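Local coordinates for hdh assembly factor Kustc1130 (Kuenenia stuttgartiensis, PDB 6HIF), which probably assists assembly of the multihaem hydrazine dehydrogenase (HDH) complex of an anammox bacterium, using a small beta-sandwich domain that follows a predicted transmembrane helix, at residues Y[31-36]-Y[97-102]; Y[37-42]-Y[105-110]; Y[49-54]-Y[64-69]; Y[70-75]-Y[88-93]. All coordinates share one frame; numbering follows the deposited sequence.

Contact 1: Y[31-36]-Y[97-102]; sequences AKLWVT and LFVSLD
Trp34 and Phe98 lie flat against each other across two parallel strands, 31-36 and 97-102. Matching first torsions (CG anti to the carbonyl carbon, chi1 -58° and -69°) and second torsions on two paired residues of parallel strands turn both rings the same way. The six-membered ring of Phe98 sits on one face of the five-membered ring of Trp34 in a face-to-face stack, with ring centroids 3.7 Å apart and planes at 12°. Nearer the backbone, Trp34 CB rests over the Phe98 ring, 4.0 Å from its centroid, which adds a CH-pi contact. Thr36 extends this face beside Ser100; Thr36 OG1 is hydrogen-bonded to Thr63 OG1, and Ser100 OG to the backbone of the chain of another protein. Behind these pairs runs the parallel ladder: Trp34 N gives its hydrogen to Leu97 O (2.9 Å) and Trp34 O receives Val99 N (2.7 Å), while Thr36 repeats the pattern with Val99 O and Leu101 N, so each of these two residues is gripped at both backbone polar atoms. On the opposite face of the sheet, Leu33 CD1 crosses obliquely to meet Val99 CG2 at 3.8 Å and also touches Leu97 CD2. That apolar face is covered by Ile75 and Val77 of strand 71-79 and Val89 of strand 83-91. The aromatic face meets the other protein, which probably carries the haem c about 4 Å from the Trp34 side chain, since this chain has no CXXCH motif. Strand 31-39 is flanked by 96-102 in parallel and by 63-68 antiparallel.

Contact 2: Y[37-42]-Y[105-110]; sequences AIAIGT and AKARHP
A tight two-residue beta hairpin, turning between strand 31-39 and the short strand 42-43, packs against a single 3-10 turn, 105-107, in the tail that follows strand 96-102. Ala39, the last residue of the long strand, opens the type I' turn: its N gives a hydrogen bond to Thr42 O at 2.7 Å. The methyl of Ala39 points at the tail and meets Ala107 CB at 3.9 Å, a small-to-small contact that brings the two backbones close. Ile40 occupies the first corner of the turn with positive phi, and its CG1 lies between the backbone N and the carbonyl carbon (chi1 46°). From there CD1 reaches both Ala105 CB, at 3.9 Å, and the guanidinium of Arg108, at NH1. Gly41 takes the second corner at phi 110°, where a side chain would collide with the preceding carbonyl. Thr42 closes the turn. Its OG1, also in the crowded position, bonds to Ala39 O at 2.9 Å in the carbonyl plane, so the Ala39 carbonyl accepts from both donors of Thr42, OG1 closely and N at the longer 3.3 Å. Arg108 has CG anti to its backbone N and a chain extended as far as NE, and it lies across the hairpin at about a right angle to both Ile40 and Thr42. Ala105 and Arg108 also pack on the chain of another protein. Thr42 OG1 lies 3.4 Å from Arg108 NE, but the angle is too poor for a hydrogen bond. On the other branch, Thr42 CG2 touches Arg108 NH2 at 3.6 Å.

Contact 3: Y[49-54]-Y[64-69]; sequences IKVGDE and CVFELR
Cys64 begins the contact: its SG, anti to the carbonyl carbon and bound in a disulfide to Cys56, meets Ile49 CD1 at 3.7 Å. Val65, the next residue, faces the other side of its sheet, where Trp34 lies. Phe66 then points its ring into the interface between the two sheets, with CG anti to the carbonyl carbon. Val51 CG2 stands over one face of that ring, 3.9 Å from the centroid and 22° off the normal, in a CH-pi contact displaced toward the rim. Ile49 CG2 touches the far end of the ring at CE2 and CZ, and Glu54 CB approaches CD1 from an oblique direction (4.0 Å). Glu67 turns away; its carbonyl oxygen and Glu54 OE2 are two acceptors and do not bond. Leu68 closes the row, its CD1 meeting Val51 CG1 at 3.6 Å with the two side chains at about a right angle. Its CD2 lies beside the Glu54 carboxylate, whose chain bends at chi2 and slides past in the opposite direction. A type II' turn, Val51 to Glu54, brings Glu54 back over Phe66 and Leu68. No hydrogen bond joins the segments, whose strand axes are 9.3 Å apart and 16° from parallel. The Cys56-Cys64 disulfide links the two layers covalently, and apolar side chains interlocking between two facing sheets are characteristic of a beta sandwich.

Contact 4: Y[70-75]-Y[88-93]; sequences PGTYAI and EVSLEE
Strands 71-79 and 83-91 form an antiparallel beta hairpin, and the contact covers its open end, away from the connecting turn. Gly71 with Leu91 and Tyr73 with Val89 are hydrogen-bonded pairs. Tyr73 N reaches Val89 O at 2.8 Å, nearly along the C=O axis, and Val89 N returns to Tyr73 O at 2.9 Å. In the first pair Gly71 N bonds to Leu91 O in the carbonyl plane, whereas Leu91 N sits above the plane of the Gly71 carbonyl. Gly71 has phi 150° and psi 177°, where a side chain would jam against the carbonyl of Pro70; Pro70 itself lays its ring over the backbone of Glu92 and Glu93. Side chains alternate between two faces. On the one turned into the fold, Ile75 CD1 crosses obliquely to touch Val89 CG2 at 3.8 Å, and Tyr73 CD1 comes loosely to Leu91 CD1 (4.3 Å). The Tyr73 hydroxyl turns back to bond Arg69 O, just before the strand, while its ring packs on Val51 and Leu68. The other face is mostly polar and carries Thr72, Ala74, Glu88 and Ser90. There Glu88, with an extended chain and CG anti to N, swings its carboxylate toward the methyl of Thr72. In the non-hydrogen-bonded pair of Thr72 and Ser90, both hydroxyl oxygens lie anti to their carbonyl carbons and so meet tip to tip: Thr72 OG1 and Ser90 OG share a hydrogen bond of 2.9 Å.

How the contacts relate
Contacts 1, 3 and 4 surround one apolar interior. Contact 1 lies within one sheet and contact 4 within the other, while contact 3 spans the gap; the centre of contact 3 is about 10 Å from those of contacts 1 and 4. Leu33 CD2 meets Ile75 CD1 at 3.8 Å, and Leu68 CD1 meets Leu91 CD1 at 3.8 Å, tying the three together. Contact 2 continues strand 31-39 beyond contact 1, where Ile38 N probably bonds Leu101 O, and stands about 26 Å, centre to centre, from contact 4. A haem c of the assembly, probably carried by the partner protein, lies near the Trp34 side of contact 1, on the sheet face turned away from this interior.

Contact 1: Y[31-36]-Y[97-102]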
# COMPACT_ATOMS: atom_id res chain seq x y z
N ALA Y 31 -58.15 22.77 -31.78
CA ALA Y 31 -58.08 24.22 -31.84
C ALA Y 31 -58.60 24.80 -30.52
O ALA Y 31 -59.47 24.21 -29.89
CB ALA Y 31 -58.87 24.72 -33.02
N LYS Y 32 -58.05 25.95 -30.12
CA LYS Y 32 -58.49 26.66 -28.93
C LYS Y 32 -59.12 27.98 -29.36
O LYS Y 32 -58.48 28.79 -30.02
CB LYS Y 32 -57.34 26.85 -27.94
CG LYS Y 32 -57.68 26.58 -26.48
CD LYS Y 32 -56.51 26.77 -25.53
CE LYS Y 32 -56.87 26.53 -24.07
NZ LYS Y 32 -56.00 27.31 -23.15
N LEU Y 33 -60.39 28.17 -28.98
CA LEU Y 33 -61.14 29.36 -29.35
C LEU Y 33 -61.56 30.11 -28.08
O LEU Y 33 -62.26 29.56 -27.23
CB LEU Y 33 -62.36 28.96 -30.17
CG LEU Y 33 -63.30 30.10 -30.58
CD1 LEU Y 33 -62.69 30.93 -31.71
CD2 LEU Y 33 -64.65 29.55 -31.01
N TRP Y 34 -61.11 31.37 -27.98
CA TRP Y 34 -61.54 32.28 -26.94
C TRP Y 34 -62.65 33.17 -27.50
O TRP Y 34 -62.48 33.74 -28.58
CB TRP Y 34 -60.36 33.15 -26.48
CG TRP Y 34 -59.16 32.41 -25.97
CD1 TRP Y 34 -58.37 31.54 -26.66
CD2 TRP Y 34 -58.58 32.53 -24.66
NE1 TRP Y 34 -57.35 31.08 -25.87
CE2 TRP Y 34 -57.45 31.68 -24.63
CE3 TRP Y 34 -58.91 33.26 -23.51
CZ2 TRP Y 34 -56.66 31.54 -23.50
CZ3 TRP Y 34 -58.12 33.13 -22.39
CH2 TRP Y 34 -57.01 32.28 -22.39
N VAL Y 35 -63.76 33.28 -26.77
CA VAL Y 35 -64.84 34.17 -27.18
C VAL Y 35 -65.13 35.15 -26.04
O VAL Y 35 -65.49 34.74 -24.94
CB VAL Y 35 -66.11 33.42 -27.64
CG1 VAL Y 35 -67.19 34.38 -28.11
CG2 VAL Y 35 -65.80 32.40 -28.72
N THR Y 36 -64.97 36.45 -26.33
CA THR Y 36 -65.20 37.50 -25.35
C THR Y 36 -66.46 38.27 -25.73
O THR Y 36 -66.60 38.73 -26.87
CB THR Y 36 -63.98 38.41 -25.22
OG1 THR Y 36 -62.83 37.61 -24.93
CG2 THR Y 36 -64.14 39.47 -24.15
N LEU Y 97 -57.38 31.08 -31.69
CA LEU Y 97 -58.05 32.28 -32.15
C LEU Y 97 -58.82 32.90 -30.99
O LEU Y 97 -59.56 32.21 -30.29
CB LEU Y 97 -58.97 31.94 -33.32
CG LEU Y 97 -59.68 33.12 -33.98
CD1 LEU Y 97 -58.71 33.94 -34.81
CD2 LEU Y 97 -60.85 32.64 -34.84
N PHE Y 98 -58.63 34.22 -30.82
CA PHE Y 98 -59.44 35.02 -29.91
C PHE Y 98 -60.48 35.75 -30.74
O PHE Y 98 -60.15 36.40 -31.74
CB PHE Y 98 -58.57 36.00 -29.13
CG PHE Y 98 -57.64 35.39 -28.11
CD1 PHE Y 98 -56.61 34.54 -28.49
CD2 PHE Y 98 -57.78 35.69 -26.76
CE1 PHE Y 98 -55.75 33.99 -27.55
CE2 PHE Y 98 -56.92 35.14 -25.82
CZ PHE Y 98 -55.91 34.29 -26.22
N VAL Y 99 -61.75 35.63 -30.33
CA VAL Y 99 -62.85 36.31 -31.00
C VAL Y 99 -63.48 37.27 -30.00
O VAL Y 99 -63.76 36.91 -28.85
CB VAL Y 99 -63.87 35.31 -31.58
CG1 VAL Y 99 -65.17 35.99 -32.00
CG2 VAL Y 99 -63.29 34.53 -32.75
N SER Y 100 -63.67 38.52 -30.45
CA SER Y 100 -64.24 39.57 -29.62
C SER Y 100 -65.50 40.10 -30.28
O SER Y 100 -65.44 40.70 -31.35
CB SER Y 100 -63.24 40.66 -29.39
OG SER Y 100 -63.44 41.26 -28.12
N LEU Y 101 -66.65 39.86 -29.63
CA LEU Y 101 -67.93 40.27 -30.17
C LEU Y 101 -68.58 41.29 -29.24
O LEU Y 101 -68.75 41.03 -28.05
CB LEU Y 101 -68.82 39.03 -30.34
CG LEU Y 101 -68.36 38.01 -31.38
CD1 LEU Y 101 -69.06 36.68 -31.17
CD2 LEU Y 101 -68.57 38.52 -32.80
N ASP Y 102 -68.91 42.46 -29.80
CA ASP Y 102 -69.59 43.51 -29.06
C ASP Y 102 -71.08 43.48 -29.39
O ASP Y 102 -71.46 43.44 -30.56
CB ASP Y 102 -69.00 44.89 -29.36
CG ASP Y 102 -69.46 45.95 -28.37
OD1 ASP Y 102 -68.99 45.91 -27.22
OD2 ASP Y 102 -70.30 46.79 -28.76

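Contact 2: Y[37-42]-Y[105-110]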
# COMPACT_ATOMS: atom_id res chain seq x y z
N ALA Y 37 -67.37 38.40 -24.76
CA ALA Y 37 -68.62 39.12 -24.94
C ALA Y 37 -68.50 40.51 -24.31
O ALA Y 37 -68.32 40.63 -23.10
CB ALA Y 37 -69.76 38.34 -24.34
N ILE Y 38 -68.60 41.54 -25.16
CA ILE Y 38 -68.42 42.91 -24.72
C ILE Y 38 -69.72 43.68 -24.95
O ILE Y 38 -70.45 43.39 -25.90
CB ILE Y 38 -67.25 43.58 -25.48
CG1 ILE Y 38 -66.12 42.61 -25.82
CG2 ILE Y 38 -66.71 44.77 -24.70
CD1 ILE Y 38 -65.12 43.18 -26.81
N ALA Y 39 -69.98 44.65 -24.07
CA ALA Y 39 -71.01 45.66 -24.29
C ALA Y 39 -70.38 47.05 -24.25
O ALA Y 39 -70.19 47.61 -23.17
CB ALA Y 39 -72.10 45.50 -23.25
N ILE Y 40 -70.06 47.58 -25.44
CA ILE Y 40 -69.27 48.79 -25.65
C ILE Y 40 -68.16 48.92 -24.61
O ILE Y 40 -68.08 49.91 -23.89
CB ILE Y 40 -70.14 50.07 -25.75
CG1 ILE Y 40 -71.21 50.16 -24.66
CG2 ILE Y 40 -70.72 50.22 -27.15
CD1 ILE Y 40 -71.53 51.57 -24.21
N GLY Y 41 -67.29 47.90 -24.55
CA GLY Y 41 -66.07 47.97 -23.77
C GLY Y 41 -66.11 47.07 -22.53
O GLY Y 41 -65.10 46.44 -22.20
N THR Y 42 -67.26 47.03 -21.85
CA THR Y 42 -67.37 46.32 -20.59
C THR Y 42 -67.75 44.87 -20.85
O THR Y 42 -68.54 44.59 -21.75
CB THR Y 42 -68.32 47.03 -19.61
OG1 THR Y 42 -69.50 47.41 -20.31
CG2 THR Y 42 -67.70 48.26 -18.98
N ALA Y 105 -74.67 48.83 -26.76
CA ALA Y 105 -74.93 49.49 -25.50
C ALA Y 105 -76.17 48.93 -24.82
O ALA Y 105 -76.33 49.06 -23.61
CB ALA Y 105 -75.05 50.98 -25.72
N LYS Y 106 -77.04 48.28 -25.61
CA LYS Y 106 -78.29 47.72 -25.11
C LYS Y 106 -78.01 46.48 -24.27
O LYS Y 106 -78.89 46.01 -23.55
CB LYS Y 106 -79.24 47.41 -26.27
CG LYS Y 106 -79.85 48.61 -26.98
CD LYS Y 106 -80.48 48.24 -28.31
CE LYS Y 106 -80.96 49.43 -29.12
NZ LYS Y 106 -82.20 50.01 -28.57
N ALA Y 107 -76.78 45.95 -24.37
CA ALA Y 107 -76.39 44.73 -23.68
C ALA Y 107 -75.80 45.04 -22.31
O ALA Y 107 -75.36 44.14 -21.61
CB ALA Y 107 -75.41 43.96 -24.53
N ARG Y 108 -75.81 46.33 -21.93
CA ARG Y 108 -75.25 46.79 -20.67
C ARG Y 108 -76.37 46.96 -19.65
O ARG Y 108 -77.27 47.78 -19.85
CB ARG Y 108 -74.51 48.11 -20.91
CG ARG Y 108 -73.37 48.38 -19.94
CD ARG Y 108 -72.66 49.66 -20.30
NE ARG Y 108 -71.53 49.96 -19.43
CZ ARG Y 108 -70.75 51.02 -19.56
NH1 ARG Y 108 -70.99 51.92 -20.50
NH2 ARG Y 108 -69.72 51.18 -18.74
N HIS Y 109 -76.30 46.19 -18.56
CA HIS Y 109 -77.39 46.11 -17.60
C HIS Y 109 -76.92 46.51 -16.21
O HIS Y 109 -75.83 46.12 -15.79
CB HIS Y 109 -78.04 44.72 -17.63
CG HIS Y 109 -78.73 44.41 -18.92
ND1 HIS Y 109 -79.85 45.11 -19.34
CD2 HIS Y 109 -78.47 43.49 -19.87
CE1 HIS Y 109 -80.25 44.62 -20.50
NE2 HIS Y 109 -79.42 43.63 -20.84
N PRO Y 110 -77.72 47.31 -15.46
CA PRO Y 110 -77.37 47.71 -14.09
C PRO Y 110 -77.06 46.53 -13.18
O PRO Y 110 -77.74 45.51 -13.22
CB PRO Y 110 -78.63 48.45 -13.60
CG PRO Y 110 -79.23 49.01 -14.87
CD PRO Y 110 -78.99 47.92 -15.90

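Contact 3: Y[49-54]-Y[64-69]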
# COMPACT_ATOMS: atom_id res chain seq x y z
N ILE Y 49 -72.66 31.60 -24.50
CA ILE Y 49 -71.97 31.48 -25.77
C ILE Y 49 -72.13 30.04 -26.27
O ILE Y 49 -71.79 29.09 -25.57
CB ILE Y 49 -70.49 31.89 -25.64
CG1 ILE Y 49 -70.33 33.28 -25.03
CG2 ILE Y 49 -69.78 31.78 -26.99
CD1 ILE Y 49 -68.91 33.68 -24.74
N LYS Y 50 -72.66 29.92 -27.49
CA LYS Y 50 -72.80 28.64 -28.17
C LYS Y 50 -71.77 28.56 -29.30
O LYS Y 50 -71.78 29.38 -30.21
CB LYS Y 50 -74.21 28.49 -28.74
CG LYS Y 50 -75.19 27.67 -27.91
CD LYS Y 50 -76.55 27.55 -28.57
CE LYS Y 50 -77.25 26.25 -28.25
NZ LYS Y 50 -78.64 26.23 -28.76
N VAL Y 51 -70.89 27.56 -29.22
CA VAL Y 51 -69.99 27.23 -30.31
C VAL Y 51 -70.13 25.74 -30.61
O VAL Y 51 -69.80 24.90 -29.78
CB VAL Y 51 -68.53 27.60 -30.01
CG1 VAL Y 51 -67.62 27.30 -31.19
CG2 VAL Y 51 -68.38 29.06 -29.59
N GLY Y 52 -70.64 25.43 -31.81
CA GLY Y 52 -71.00 24.06 -32.16
C GLY Y 52 -72.03 23.51 -31.17
O GLY Y 52 -73.08 24.10 -30.97
N ASP Y 53 -71.68 22.38 -30.53
CA ASP Y 53 -72.55 21.73 -29.57
C ASP Y 53 -72.26 22.23 -28.16
O ASP Y 53 -73.02 21.94 -27.23
CB ASP Y 53 -72.43 20.20 -29.65
CG ASP Y 53 -73.07 19.59 -30.89
OD1 ASP Y 53 -74.01 20.21 -31.44
OD2 ASP Y 53 -72.63 18.50 -31.29
N GLU Y 54 -71.17 22.98 -28.01
CA GLU Y 54 -70.70 23.39 -26.70
C GLU Y 54 -71.39 24.68 -26.26
O GLU Y 54 -71.69 25.55 -27.08
CB GLU Y 54 -69.18 23.48 -26.67
CG GLU Y 54 -68.53 22.32 -25.95
CD GLU Y 54 -67.39 21.68 -26.72
OE1 GLU Y 54 -67.67 20.98 -27.72
OE2 GLU Y 54 -66.22 21.88 -26.33
N CYS Y 64 -65.26 32.97 -22.66
CA CYS Y 64 -65.32 31.52 -22.63
C CYS Y 64 -64.23 30.95 -23.52
O CYS Y 64 -63.98 31.45 -24.62
CB CYS Y 64 -66.68 31.04 -23.13
SG CYS Y 64 -68.06 31.36 -22.00
N VAL Y 65 -63.57 29.89 -23.04
CA VAL Y 65 -62.53 29.21 -23.80
C VAL Y 65 -63.06 27.84 -24.22
O VAL Y 65 -63.52 27.06 -23.38
CB VAL Y 65 -61.21 29.10 -23.01
CG1 VAL Y 65 -60.06 28.60 -23.87
CG2 VAL Y 65 -60.84 30.41 -22.33
N PHE Y 66 -62.99 27.55 -25.52
CA PHE Y 66 -63.47 26.30 -26.07
C PHE Y 66 -62.32 25.53 -26.71
O PHE Y 66 -61.52 26.11 -27.44
CB PHE Y 66 -64.56 26.55 -27.11
CG PHE Y 66 -65.76 27.31 -26.60
CD1 PHE Y 66 -66.80 26.64 -25.98
CD2 PHE Y 66 -65.83 28.69 -26.72
CE1 PHE Y 66 -67.90 27.34 -25.50
CE2 PHE Y 66 -66.93 29.38 -26.24
CZ PHE Y 66 -67.96 28.71 -25.63
N GLU Y 67 -62.25 24.23 -26.42
CA GLU Y 67 -61.33 23.32 -27.08
C GLU Y 67 -62.11 22.48 -28.09
O GLU Y 67 -62.97 21.69 -27.69
CB GLU Y 67 -60.61 22.46 -26.04
CG GLU Y 67 -59.30 21.88 -26.53
CD GLU Y 67 -58.73 20.76 -25.67
OE1 GLU Y 67 -59.44 19.75 -25.47
OE2 GLU Y 67 -57.59 20.90 -25.20
N LEU Y 68 -61.83 22.69 -29.38
CA LEU Y 68 -62.65 22.14 -30.45
C LEU Y 68 -61.79 21.36 -31.44
O LEU Y 68 -60.64 21.71 -31.67
CB LEU Y 68 -63.35 23.29 -31.17
CG LEU Y 68 -64.22 24.21 -30.31
CD1 LEU Y 68 -64.44 25.53 -31.02
CD2 LEU Y 68 -65.54 23.55 -29.96
N ARG Y 69 -62.39 20.31 -32.02
CA ARG Y 69 -61.78 19.57 -33.12
C ARG Y 69 -61.84 20.43 -34.39
O ARG Y 69 -62.73 21.27 -34.51
CB ARG Y 69 -62.51 18.24 -33.34
CG ARG Y 69 -62.22 17.19 -32.28
CD ARG Y 69 -62.79 15.82 -32.62
NE ARG Y 69 -64.24 15.83 -32.81
CZ ARG Y 69 -65.14 15.66 -31.84
NH1 ARG Y 69 -64.75 15.47 -30.59
NH2 ARG Y 69 -66.43 15.70 -32.12

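Contact 4: Y[70-75]-Y[88-93]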
# COMPACT_ATOMS: atom_id res chain seq x y z
N PRO Y 70 -60.91 20.26 -35.35
CA PRO Y 70 -60.94 21.03 -36.60
C PRO Y 70 -62.31 20.98 -37.27
O PRO Y 70 -63.00 19.97 -37.21
CB PRO Y 70 -59.92 20.30 -37.48
CG PRO Y 70 -58.92 19.73 -36.49
CD PRO Y 70 -59.76 19.35 -35.28
N GLY Y 71 -62.70 22.11 -37.89
CA GLY Y 71 -63.96 22.21 -38.60
C GLY Y 71 -64.52 23.63 -38.58
O GLY Y 71 -63.93 24.52 -37.96
N THR Y 72 -65.65 23.84 -39.26
CA THR Y 72 -66.33 25.12 -39.29
C THR Y 72 -67.42 25.14 -38.22
O THR Y 72 -68.18 24.19 -38.08
CB THR Y 72 -66.86 25.42 -40.70
OG1 THR Y 72 -65.76 25.30 -41.60
CG2 THR Y 72 -67.48 26.79 -40.83
N TYR Y 73 -67.48 26.24 -37.46
CA TYR Y 73 -68.38 26.38 -36.33
C TYR Y 73 -69.14 27.70 -36.44
O TYR Y 73 -68.68 28.63 -37.09
CB TYR Y 73 -67.61 26.34 -35.02
CG TYR Y 73 -66.99 25.01 -34.68
CD1 TYR Y 73 -65.74 24.64 -35.17
CD2 TYR Y 73 -67.64 24.11 -33.84
CE1 TYR Y 73 -65.17 23.42 -34.86
CE2 TYR Y 73 -67.08 22.89 -33.52
CZ TYR Y 73 -65.84 22.54 -34.03
OH TYR Y 73 -65.29 21.33 -33.71
N ALA Y 74 -70.30 27.76 -35.77
CA ALA Y 74 -71.06 28.99 -35.64
C ALA Y 74 -71.05 29.45 -34.18
O ALA Y 74 -71.52 28.74 -33.29
CB ALA Y 74 -72.46 28.79 -36.16
N ILE Y 75 -70.46 30.63 -33.94
CA ILE Y 75 -70.44 31.24 -32.62
C ILE Y 75 -71.68 32.12 -32.50
O ILE Y 75 -71.98 32.92 -33.39
CB ILE Y 75 -69.15 32.05 -32.39
CG1 ILE Y 75 -67.89 31.24 -32.71
CG2 ILE Y 75 -69.10 32.61 -30.98
CD1 ILE Y 75 -66.66 32.09 -32.92
N GLU Y 88 -69.21 33.12 -37.84
CA GLU Y 88 -68.84 31.80 -38.32
C GLU Y 88 -67.33 31.73 -38.46
O GLU Y 88 -66.71 32.65 -39.00
CB GLU Y 88 -69.55 31.49 -39.64
CG GLU Y 88 -69.62 30.01 -39.95
CD GLU Y 88 -70.20 29.70 -41.32
OE1 GLU Y 88 -71.31 30.19 -41.62
OE2 GLU Y 88 -69.53 28.98 -42.09
N VAL Y 89 -66.74 30.64 -37.98
CA VAL Y 89 -65.29 30.51 -37.87
C VAL Y 89 -64.87 29.12 -38.35
O VAL Y 89 -65.46 28.12 -37.93
CB VAL Y 89 -64.82 30.81 -36.43
CG1 VAL Y 89 -63.50 30.14 -36.09
CG2 VAL Y 89 -64.75 32.31 -36.17
N SER Y 90 -63.86 29.07 -39.23
CA SER Y 90 -63.26 27.83 -39.69
C SER Y 90 -61.93 27.60 -38.99
O SER Y 90 -60.99 28.37 -39.16
CB SER Y 90 -63.08 27.84 -41.19
OG SER Y 90 -64.34 27.77 -41.85
N LEU Y 91 -61.85 26.52 -38.20
CA LEU Y 91 -60.68 26.23 -37.40
C LEU Y 91 -59.94 25.03 -37.97
O LEU Y 91 -60.55 24.01 -38.28
CB LEU Y 91 -61.11 25.97 -35.95
CG LEU Y 91 -61.62 27.18 -35.18
CD1 LEU Y 91 -62.23 26.75 -33.85
CD2 LEU Y 91 -60.52 28.20 -34.97
N GLU Y 92 -58.62 25.17 -38.10
CA GLU Y 92 -57.74 24.11 -38.55
C GLU Y 92 -57.17 23.39 -37.33
O GLU Y 92 -57.55 23.69 -36.20
CB GLU Y 92 -56.60 24.69 -39.39
CG GLU Y 92 -57.06 25.39 -40.66
CD GLU Y 92 -57.55 24.44 -41.73
OE1 GLU Y 92 -58.74 24.54 -42.10
OE2 GLU Y 92 -56.75 23.61 -42.20
N GLU Y 93 -56.25 22.46 -37.56
CA GLU Y 93 -55.61 21.71 -36.50
C GLU Y 93 -54.65 22.63 -35.74
O GLU Y 93 -53.82 23.30 -36.34
CB GLU Y 93 -54.87 20.51 -37.08
CG GLU Y 93 -54.17 19.66 -36.03
CD GLU Y 93 -53.26 18.57 -36.57
OE1 GLU Y 93 -52.56 17.94 -35.75
OE2 GLU Y 93 -53.25 18.35 -37.80